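Local atomic coordinates of alternansucrase (Leuconostoc mesenteroides, PDB entry 6HVG), a protein that is a large, multi-domain member of glycoside hydrolase family 70, pairing a calcium-bearing TIM-barrel enzyme core with choline-binding-type repeats. Residues R437-T442 and Q485-E489; Y805-S809 and L999-L1004; Y826-Y830 and T841-I847. One frame throughout, in Å; residues are numbered along the deposited sequence.

Contact 1 (R437-T442 and Q485-E489)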
loop_
_atom_site.group_PDB
_atom_site.type_symbol
_atom_site.label_atom_id
_atom_site.label_comp_id
_atom_site.label_asym_id
_atom_site.label_seq_id
_atom_site.Cartn_x
_atom_site.Cartn_y
_atom_site.Cartn_z
ATOM N N ARG A 437 0.241 -14.344 -39.142
ATOM C CA ARG A 437 1.538 -14.729 -38.611
ATOM C C ARG A 437 2.068 -13.628 -37.690
ATOM O O ARG A 437 1.703 -12.474 -37.837
ATOM C CB ARG A 437 2.531 -14.992 -39.752
ATOM C CG ARG A 437 2.320 -16.301 -40.509
ATOM C CD ARG A 437 2.640 -17.512 -39.631
ATOM N NE ARG A 437 2.503 -18.814 -40.298
ATOM C CZ ARG A 437 1.346 -19.415 -40.567
ATOM N NH1 ARG A 437 0.186 -18.820 -40.272
ATOM N NH2 ARG A 437 1.331 -20.589 -41.183
ATOM N N PRO A 438 2.928 -13.981 -36.722
ATOM C CA PRO A 438 3.444 -12.987 -35.795
ATOM C C PRO A 438 4.381 -12.022 -36.477
ATOM O O PRO A 438 5.264 -12.433 -37.226
ATOM C CB PRO A 438 4.216 -13.812 -34.739
ATOM C CG PRO A 438 4.426 -15.124 -35.345
ATOM C CD PRO A 438 3.387 -15.335 -36.397
ATOM N N LEU A 439 4.218 -10.745 -36.167
ATOM C CA LEU A 439 5.080 -9.707 -36.672
ATOM C C LEU A 439 6.545 -10.008 -36.381
ATOM O O LEU A 439 7.423 -9.740 -37.203
ATOM C CB LEU A 439 4.688 -8.365 -36.043
ATOM C CG LEU A 439 5.308 -7.106 -36.647
ATOM C CD1 LEU A 439 4.961 -6.915 -38.116
ATOM C CD2 LEU A 439 4.848 -5.910 -35.852
ATOM N N LEU A 440 6.819 -10.554 -35.207
ATOM C CA LEU A 440 8.189 -10.857 -34.793
ATOM C C LEU A 440 8.868 -12.020 -35.541
ATOM O O LEU A 440 10.054 -12.297 -35.314
ATOM C CB LEU A 440 8.243 -11.109 -33.279
ATOM C CG LEU A 440 7.888 -9.938 -32.342
ATOM C CD1 LEU A 440 7.851 -10.397 -30.894
ATOM C CD2 LEU A 440 8.884 -8.797 -32.489
ATOM N N MET A 441 8.135 -12.676 -36.436
ATOM C CA MET A 441 8.719 -13.658 -37.362
ATOM C C MET A 441 9.520 -12.974 -38.471
ATOM O O MET A 441 10.423 -13.584 -39.044
ATOM C CB MET A 441 7.607 -14.540 -37.965
ATOM C CG MET A 441 8.078 -15.751 -38.776
ATOM S SD MET A 441 6.724 -16.763 -39.447
ATOM C CE MET A 441 6.094 -15.699 -40.746
ATOM N N THR A 442 9.180 -11.711 -38.750
ATOM C CA THR A 442 9.663 -10.949 -39.896
ATOM C C THR A 442 10.278 -9.591 -39.555
ATOM O O THR A 442 11.107 -9.087 -40.303
ATOM C CB THR A 442 8.489 -10.731 -40.862
ATOM O OG1 THR A 442 8.085 -12.011 -41.383
ATOM C CG2 THR A 442 8.871 -9.796 -42.026
ATOM N N GLN A 485 11.869 -19.175 -39.414
ATOM C CA GLN A 485 10.570 -19.086 -40.092
ATOM C C GLN A 485 10.206 -20.421 -40.730
ATOM O O GLN A 485 9.081 -20.892 -40.594
ATOM C CB GLN A 485 10.543 -17.970 -41.149
ATOM C CG GLN A 485 9.253 -17.953 -41.974
ATOM C CD GLN A 485 9.107 -16.729 -42.861
ATOM O OE1 GLN A 485 9.941 -15.829 -42.834
ATOM N NE2 GLN A 485 8.038 -16.698 -43.656
ATOM N N THR A 486 11.168 -21.017 -41.428
ATOM C CA THR A 486 10.978 -22.309 -42.058
ATOM C C THR A 486 10.542 -23.319 -40.969
ATOM O O THR A 486 9.492 -23.949 -41.063
ATOM C CB THR A 486 12.264 -22.740 -42.816
ATOM O OG1 THR A 486 12.419 -21.916 -43.979
ATOM C CG2 THR A 486 12.213 -24.217 -43.235
ATOM N N ALA A 487 11.325 -23.418 -39.907
ATOM C CA ALA A 487 11.017 -24.339 -38.816
ATOM C C ALA A 487 9.641 -24.101 -38.239
ATOM O O ALA A 487 8.968 -25.046 -37.848
ATOM C CB ALA A 487 12.071 -24.233 -37.724
ATOM N N ILE A 488 9.231 -22.839 -38.164
ATOM C CA ILE A 488 7.911 -22.510 -37.676
ATOM C C ILE A 488 6.838 -23.111 -38.578
ATOM O O ILE A 488 5.870 -23.701 -38.093
ATOM C CB ILE A 488 7.710 -20.983 -37.533
ATOM C CG1 ILE A 488 8.443 -20.482 -36.285
ATOM C CG2 ILE A 488 6.219 -20.619 -37.399
ATOM C CD1 ILE A 488 8.614 -18.979 -36.228
ATOM N N GLU A 489 6.998 -22.976 -39.883
ATOM C CA GLU A 489 5.976 -23.460 -40.805
ATOM C C GLU A 489 5.861 -24.979 -40.784
ATOM O O GLU A 489 4.786 -25.533 -41.072
ATOM C CB GLU A 489 6.240 -22.953 -42.212
ATOM C CG GLU A 489 6.241 -21.435 -42.350
ATOM C CD GLU A 489 4.857 -20.790 -42.257
ATOM O OE1 GLU A 489 3.898 -21.441 -41.806
ATOM O OE2 GLU A 489 4.756 -19.604 -42.624
#

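Contact 2 (Y805-S809 and L999-L1004)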
loop_
_atom_site.group_PDB
_atom_site.type_symbol
_atom_site.label_atom_id
_atom_site.label_comp_id
_atom_site.label_asym_id
_atom_site.label_seq_id
_atom_site.Cartn_x
_atom_site.Cartn_y
_atom_site.Cartn_z
ATOM N N TYR A 805 -7.344 -5.066 21.645
ATOM C CA TYR A 805 -7.601 -5.160 23.076
ATOM C C TYR A 805 -8.779 -4.280 23.471
ATOM O O TYR A 805 -9.056 -3.290 22.809
ATOM C CB TYR A 805 -6.364 -4.702 23.874
ATOM C CG TYR A 805 -5.153 -5.579 23.678
ATOM C CD1 TYR A 805 -4.940 -6.688 24.490
ATOM C CD2 TYR A 805 -4.205 -5.293 22.691
ATOM C CE1 TYR A 805 -3.839 -7.503 24.311
ATOM C CE2 TYR A 805 -3.109 -6.112 22.497
ATOM C CZ TYR A 805 -2.931 -7.215 23.311
ATOM O OH TYR A 805 -1.828 -8.018 23.133
ATOM N N ASN A 806 -9.483 -4.663 24.544
ATOM C CA ASN A 806 -10.416 -3.770 25.241
ATOM C C ASN A 806 -11.594 -3.273 24.392
ATOM O O ASN A 806 -12.134 -2.188 24.645
ATOM C CB ASN A 806 -9.692 -2.555 25.875
ATOM C CG ASN A 806 -8.847 -2.935 27.069
ATOM O OD1 ASN A 806 -9.280 -3.730 27.881
ATOM N ND2 ASN A 806 -7.677 -2.338 27.198
ATOM N N LEU A 807 -12.028 -4.074 23.421
ATOM C CA LEU A 807 -13.161 -3.705 22.585
ATOM C C LEU A 807 -14.461 -3.431 23.361
ATOM O O LEU A 807 -15.162 -2.460 23.044
ATOM C CB LEU A 807 -13.383 -4.748 21.492
ATOM C CG LEU A 807 -12.332 -4.671 20.367
ATOM C CD1 LEU A 807 -12.554 -5.749 19.335
ATOM C CD2 LEU A 807 -12.336 -3.322 19.682
ATOM N N PRO A 808 -14.781 -4.254 24.379
ATOM C CA PRO A 808 -15.939 -3.922 25.208
ATOM C C PRO A 808 -15.851 -2.550 25.878
ATOM O O PRO A 808 -16.829 -1.814 25.906
ATOM C CB PRO A 808 -15.937 -5.037 26.258
ATOM C CG PRO A 808 -15.356 -6.191 25.538
ATOM C CD PRO A 808 -14.280 -5.605 24.668
ATOM N N SER A 809 -14.685 -2.215 26.408
ATOM C CA SER A 809 -14.494 -0.946 27.094
ATOM C C SER A 809 -14.598 0.199 26.106
ATOM O O SER A 809 -15.154 1.251 26.413
ATOM C CB SER A 809 -13.138 -0.934 27.828
ATOM O OG SER A 809 -12.877 -2.188 28.446
ATOM N N LEU A 999 -11.716 -10.771 27.184
ATOM C CA LEU A 999 -12.652 -9.641 27.038
ATOM C C LEU A 999 -12.084 -8.279 27.503
ATOM O O LEU A 999 -12.591 -7.225 27.093
ATOM C CB LEU A 999 -13.964 -9.938 27.778
ATOM C CG LEU A 999 -14.744 -11.161 27.282
ATOM C CD1 LEU A 999 -15.730 -11.648 28.329
ATOM C CD2 LEU A 999 -15.465 -10.875 25.975
ATOM N N ILE A 1000 -11.048 -8.278 28.348
ATOM C CA ILE A 1000 -10.499 -7.012 28.842
ATOM C C ILE A 1000 -9.021 -7.088 29.251
ATOM O O ILE A 1000 -8.528 -8.126 29.682
ATOM C CB ILE A 1000 -11.364 -6.451 30.002
ATOM C CG1 ILE A 1000 -10.973 -5.012 30.339
ATOM C CG2 ILE A 1000 -11.269 -7.312 31.246
ATOM C CD1 ILE A 1000 -11.990 -4.271 31.184
ATOM N N SER A 1001 -8.339 -5.958 29.090
ATOM C CA SER A 1001 -7.024 -5.703 29.648
ATOM C C SER A 1001 -7.104 -4.334 30.309
ATOM O O SER A 1001 -6.674 -3.327 29.741
ATOM C CB SER A 1001 -5.949 -5.688 28.564
ATOM O OG SER A 1001 -5.982 -6.881 27.788
ATOM N N GLY A 1002 -7.653 -4.319 31.520
ATOM C CA GLY A 1002 -7.880 -3.090 32.279
ATOM C C GLY A 1002 -9.099 -3.232 33.169
ATOM O O GLY A 1002 -9.399 -4.330 33.647
ATOM N N TYR A 1003 -9.805 -2.127 33.393
ATOM C CA TYR A 1003 -11.046 -2.153 34.191
ATOM C C TYR A 1003 -12.240 -1.650 33.390
ATOM O O TYR A 1003 -12.075 -0.788 32.535
ATOM C CB TYR A 1003 -10.921 -1.297 35.460
ATOM C CG TYR A 1003 -12.172 -1.384 36.289
ATOM C CD1 TYR A 1003 -12.420 -2.494 37.071
ATOM C CD2 TYR A 1003 -13.146 -0.404 36.233
ATOM C CE1 TYR A 1003 -13.584 -2.607 37.807
ATOM C CE2 TYR A 1003 -14.308 -0.511 36.980
ATOM C CZ TYR A 1003 -14.518 -1.616 37.759
ATOM O OH TYR A 1003 -15.667 -1.731 38.499
ATOM N N LEU A 1004 -13.425 -2.207 33.665
ATOM C CA LEU A 1004 -14.693 -1.692 33.129
ATOM C C LEU A 1004 -15.831 -1.891 34.120
ATOM O O LEU A 1004 -16.158 -3.026 34.496
ATOM C CB LEU A 1004 -15.058 -2.387 31.821
ATOM C CG LEU A 1004 -16.368 -1.978 31.154
ATOM C CD1 LEU A 1004 -16.369 -0.498 30.842
ATOM C CD2 LEU A 1004 -16.610 -2.795 29.885
HETATM O O HOH W 1 -8.643 -7.280 25.801
#

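Contact 3 (Y826-Y830 and T841-I847)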
loop_
_atom_site.group_PDB
_atom_site.type_symbol
_atom_site.label_atom_id
_atom_site.label_comp_id
_atom_site.label_asym_id
_atom_site.label_seq_id
_atom_site.Cartn_x
_atom_site.Cartn_y
_atom_site.Cartn_z
ATOM N N TYR A 826 -20.043 -5.045 12.397
ATOM C CA TYR A 826 -20.423 -6.458 12.308
ATOM C C TYR A 826 -19.404 -7.396 12.919
ATOM O O TYR A 826 -19.761 -8.308 13.642
ATOM C CB TYR A 826 -20.613 -6.829 10.824
ATOM C CG TYR A 826 -20.684 -8.311 10.547
ATOM C CD1 TYR A 826 -21.895 -9.006 10.614
ATOM C CD2 TYR A 826 -19.556 -9.016 10.226
ATOM C CE1 TYR A 826 -21.963 -10.354 10.315
ATOM C CE2 TYR A 826 -19.611 -10.363 9.938
ATOM C CZ TYR A 826 -20.819 -11.028 9.984
ATOM O OH TYR A 826 -20.844 -12.370 9.700
ATOM N N GLY A 827 -18.135 -7.166 12.608
ATOM C CA GLY A 827 -17.039 -8.044 13.021
ATOM C C GLY A 827 -16.638 -7.997 14.476
ATOM O O GLY A 827 -15.832 -8.807 14.907
ATOM N N ASP A 828 -17.173 -7.039 15.216
ATOM C CA ASP A 828 -17.089 -7.032 16.669
ATOM C C ASP A 828 -18.278 -7.760 17.293
ATOM O O ASP A 828 -18.254 -8.065 18.484
ATOM C CB ASP A 828 -17.047 -5.591 17.197
ATOM C CG ASP A 828 -15.788 -4.853 16.775
ATOM O OD1 ASP A 828 -14.745 -5.536 16.643
ATOM O OD2 ASP A 828 -15.861 -3.608 16.568
ATOM N N MET A 829 -19.316 -8.013 16.496
ATOM C CA MET A 829 -20.525 -8.702 16.950
ATOM C C MET A 829 -20.554 -10.168 16.503
ATOM O O MET A 829 -20.971 -11.043 17.260
ATOM C CB MET A 829 -21.764 -7.987 16.417
ATOM C CG MET A 829 -21.920 -6.557 16.913
ATOM S SD MET A 829 -22.322 -6.503 18.666
ATOM C CE MET A 829 -24.061 -6.936 18.596
ATOM N N TYR A 830 -20.131 -10.423 15.269
ATOM C CA TYR A 830 -20.049 -11.763 14.721
ATOM C C TYR A 830 -18.653 -11.957 14.160
ATOM O O TYR A 830 -17.911 -10.987 13.984
ATOM C CB TYR A 830 -21.139 -11.969 13.668
ATOM C CG TYR A 830 -22.509 -11.809 14.278
ATOM C CD1 TYR A 830 -23.130 -10.559 14.323
ATOM C CD2 TYR A 830 -23.166 -12.892 14.880
ATOM C CE1 TYR A 830 -24.374 -10.400 14.911
ATOM C CE2 TYR A 830 -24.410 -12.738 15.488
ATOM C CZ TYR A 830 -25.010 -11.495 15.496
ATOM O OH TYR A 830 -26.234 -11.318 16.079
ATOM N N THR A 841 -19.400 -13.299 18.429
ATOM C CA THR A 841 -18.098 -13.120 19.048
ATOM C C THR A 841 -18.263 -13.152 20.546
ATOM O O THR A 841 -19.381 -13.088 21.063
ATOM C CB THR A 841 -17.478 -11.742 18.717
ATOM O OG1 THR A 841 -18.270 -10.701 19.297
ATOM C CG2 THR A 841 -17.368 -11.512 17.233
ATOM N N ILE A 842 -17.143 -13.211 21.254
ATOM C CA ILE A 842 -17.195 -13.194 22.712
ATOM C C ILE A 842 -17.663 -11.835 23.263
ATOM O O ILE A 842 -18.187 -11.733 24.378
ATOM C CB ILE A 842 -15.860 -13.626 23.363
ATOM C CG1 ILE A 842 -14.717 -12.669 23.024
ATOM C CG2 ILE A 842 -15.498 -15.046 22.946
ATOM C CD1 ILE A 842 -13.497 -12.866 23.922
ATOM N N TYR A 843 -17.489 -10.792 22.466
ATOM C CA TYR A 843 -17.884 -9.456 22.874
ATOM C C TYR A 843 -19.398 -9.213 22.743
ATOM O O TYR A 843 -19.934 -8.307 23.387
ATOM C CB TYR A 843 -17.105 -8.412 22.076
ATOM C CG TYR A 843 -15.606 -8.670 21.967
ATOM C CD1 TYR A 843 -14.789 -8.703 23.094
ATOM C CD2 TYR A 843 -15.004 -8.856 20.726
ATOM C CE1 TYR A 843 -13.418 -8.912 22.977
ATOM C CE2 TYR A 843 -13.644 -9.070 20.614
ATOM C CZ TYR A 843 -12.863 -9.091 21.746
ATOM O OH TYR A 843 -11.523 -9.289 21.613
ATOM N N ASN A 844 -20.078 -10.018 21.929
ATOM C CA ASN A 844 -21.491 -9.808 21.622
ATOM C C ASN A 844 -22.421 -9.498 22.818
ATOM O O ASN A 844 -23.204 -8.544 22.767
ATOM C CB ASN A 844 -22.047 -10.990 20.825
ATOM C CG ASN A 844 -23.429 -10.712 20.269
ATOM O OD1 ASN A 844 -24.395 -10.547 21.023
ATOM N ND2 ASN A 844 -23.542 -10.682 18.938
ATOM N N PRO A 845 -22.347 -10.291 23.896
ATOM C CA PRO A 845 -23.265 -10.040 25.005
ATOM C C PRO A 845 -23.057 -8.677 25.651
ATOM O O PRO A 845 -24.028 -7.979 25.927
ATOM C CB PRO A 845 -22.953 -11.181 25.986
ATOM C CG PRO A 845 -22.325 -12.230 25.140
ATOM C CD PRO A 845 -21.492 -11.458 24.166
ATOM N N VAL A 846 -21.806 -8.296 25.874
ATOM C CA VAL A 846 -21.494 -7.008 26.528
ATOM C C VAL A 846 -21.927 -5.837 25.652
ATOM O O VAL A 846 -22.559 -4.903 26.114
ATOM C CB VAL A 846 -19.987 -6.842 26.842
ATOM C CG1 VAL A 846 -19.754 -5.616 27.715
ATOM C CG2 VAL A 846 -19.453 -8.083 27.536
ATOM N N ILE A 847 -21.615 -5.910 24.371
ATOM C CA ILE A 847 -21.967 -4.853 23.445
ATOM C C ILE A 847 -23.494 -4.811 23.249
ATOM O O ILE A 847 -24.067 -3.740 23.126
ATOM C CB ILE A 847 -21.249 -5.038 22.092
ATOM C CG1 ILE A 847 -19.718 -5.093 22.265
ATOM C CG2 ILE A 847 -21.609 -3.909 21.146
ATOM C CD1 ILE A 847 -18.979 -5.500 21.008
#

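Contact 1 (R437-T442 and Q485-E489)
R437, on the short strand 437-438, reaches helix 474-495 through a salt bridge to E489. NH2 carries the strongest part: R437 NH2 lies 2.8 Å from E489 OE1, the N-H...O angle is 167°, and the oxygen sits in the guanidinium plane and uses its syn lone pair. From R437 NE, the distance to each of E489 OE1 and OE2 is 3.3 Å, and both bonds are weak. The two planes are turned 47° apart, so the grip is not a flat two-by-two pairing. Both are buried, where weak screening probably strengthens the attraction at a desolvation cost. Beyond P438 the chain turns, with M441 N bonded to P438 O at 3.0 Å, and M441 on this turn points toward the helix. Its chain runs extended as far as SD and then bends (chi3 72°), laying CE against the amide of Q485, where M441 CE to Q485 NE2 is 3.6 Å. The two chains cross at about a right angle. On the helix's next turn, I488 CD1 touches M441 CG at 4.1 Å. T442 lies at the margin, its OG1 bonded to Y416 OH, while Q485 NE2 is held by N393 OD1. Y453 of helix 447-462 packs on both M441 and I488. A turn leaving a two-stranded sheet is thus packed on a helix of the helical region, which probably corresponds to domain IV of family 70 enzymes.

Contact 2 (Y805-S809 and L999-L1004)
The start of helix 807-814 meets the corner where the chain enters strand 1003-1009 of a large antiparallel sheet, and N806, at the N-cap position, joins the two. Its amide makes no capping bond; instead it pairs with both backbone polar groups of S1001. S1001 N donates to N806 OD1 at 2.7 Å with an N-H...O angle of 166°, and N806 ND2 donates to S1001 O at 2.9 Å and 155°. The second acceptor lies in the amide plane of N806, although ND2 stands above the carbonyl plane of S1001. The two bonds together hold the amide's rotation about chi2. CG lies anti to the carbonyl carbon (chi1 -71°), which places the amide beside the backbone N. The backbone N of N806 donates to a water 3.0 Å away, which also bonds S1001 OG weakly. R698 adds a weak bond to S1001 O and a cation-pi contact with the Y805 ring, whose CD1 lies 3.5 Å from S1001 OG.

The sheet probably corresponds to domain C of family 70 enzymes; helix 807-814 leads into barrel strand 821-825, so the contact is consistent with a barrel-to-domain-C interface. P808 CG rests 3.3 Å from L999 O. One helical position on, S809 OG approaches the end of the isoleucine chain, 3.6 Å from I1000 CD1. L1004, directed at the helix, lays its CD2 branch beside the backbone, with L1004 CD2 4.0 Å from S809 CA; the same methyl meets the proline ring, P808 CB to L1004 CD2 being 4.3 Å. Strand 952-954 closes in through I952, which touches both P808 and L999.

Contact 3 (Y826-Y830 and T841-I847)
The backbones of 826-830 and 841-847 approach most closely at two places, where the CA atoms of M829 and N844 and those of Y830 and T841 are each 4.9 Å apart. This is the junction after barrel strand 821-825, where the short, weakly bonded helix 826-829 meets the start of helix 844-857, and T841 supplies the capping hydroxyl. T841 OG1 lies between its backbone N and carbonyl carbon (chi1 65°), from where it accepts weak bonds from Y843 N and N844 N while donating to D828 O at 2.8 Å. M829 O takes two donors from opposite faces of its carbonyl plane: T841 N at 3.0 Å and N844 ND2 at 3.1 Å, the latter almost straight at 176°. A bend at chi2 brings M829 SD onto helix 844-857, 3.7 Å from I847 CG2, and another at chi3 sets CE near the N844 amide. The carboxylate of D828 turns elsewhere, to a salt bridge with R750 and a bond with Y811 OH. N844 ND2 also stands over one face of the Y830 ring, 3.8 Å from Y830 CZ and offset toward the rim, with amide and ring planes 73° apart.

Overall arrangement
From the N terminus, contact 1 comes first: 42 residues, 27 of them helical, separate its segments, and it closes within the helical region before the others open. Contact 2 opens at 805-809 and closes only at 999-1004, so its 189-residue loop contains most of the large antiparallel sheet. Contact 3 nests inside that loop, closing a 10-residue connection just beyond strand 821-825 and the short helix 826-829. Contacts 2 and 3 touch, their centres about 13 Å apart: P808 packs on Y843 and L807 on D828 within the barrel side, while L999 meets Y843 from the chain leading into the sheet. Contact 1 lies on the opposite side of the chain's centre, about 70 Å from contact 2, centre to centre.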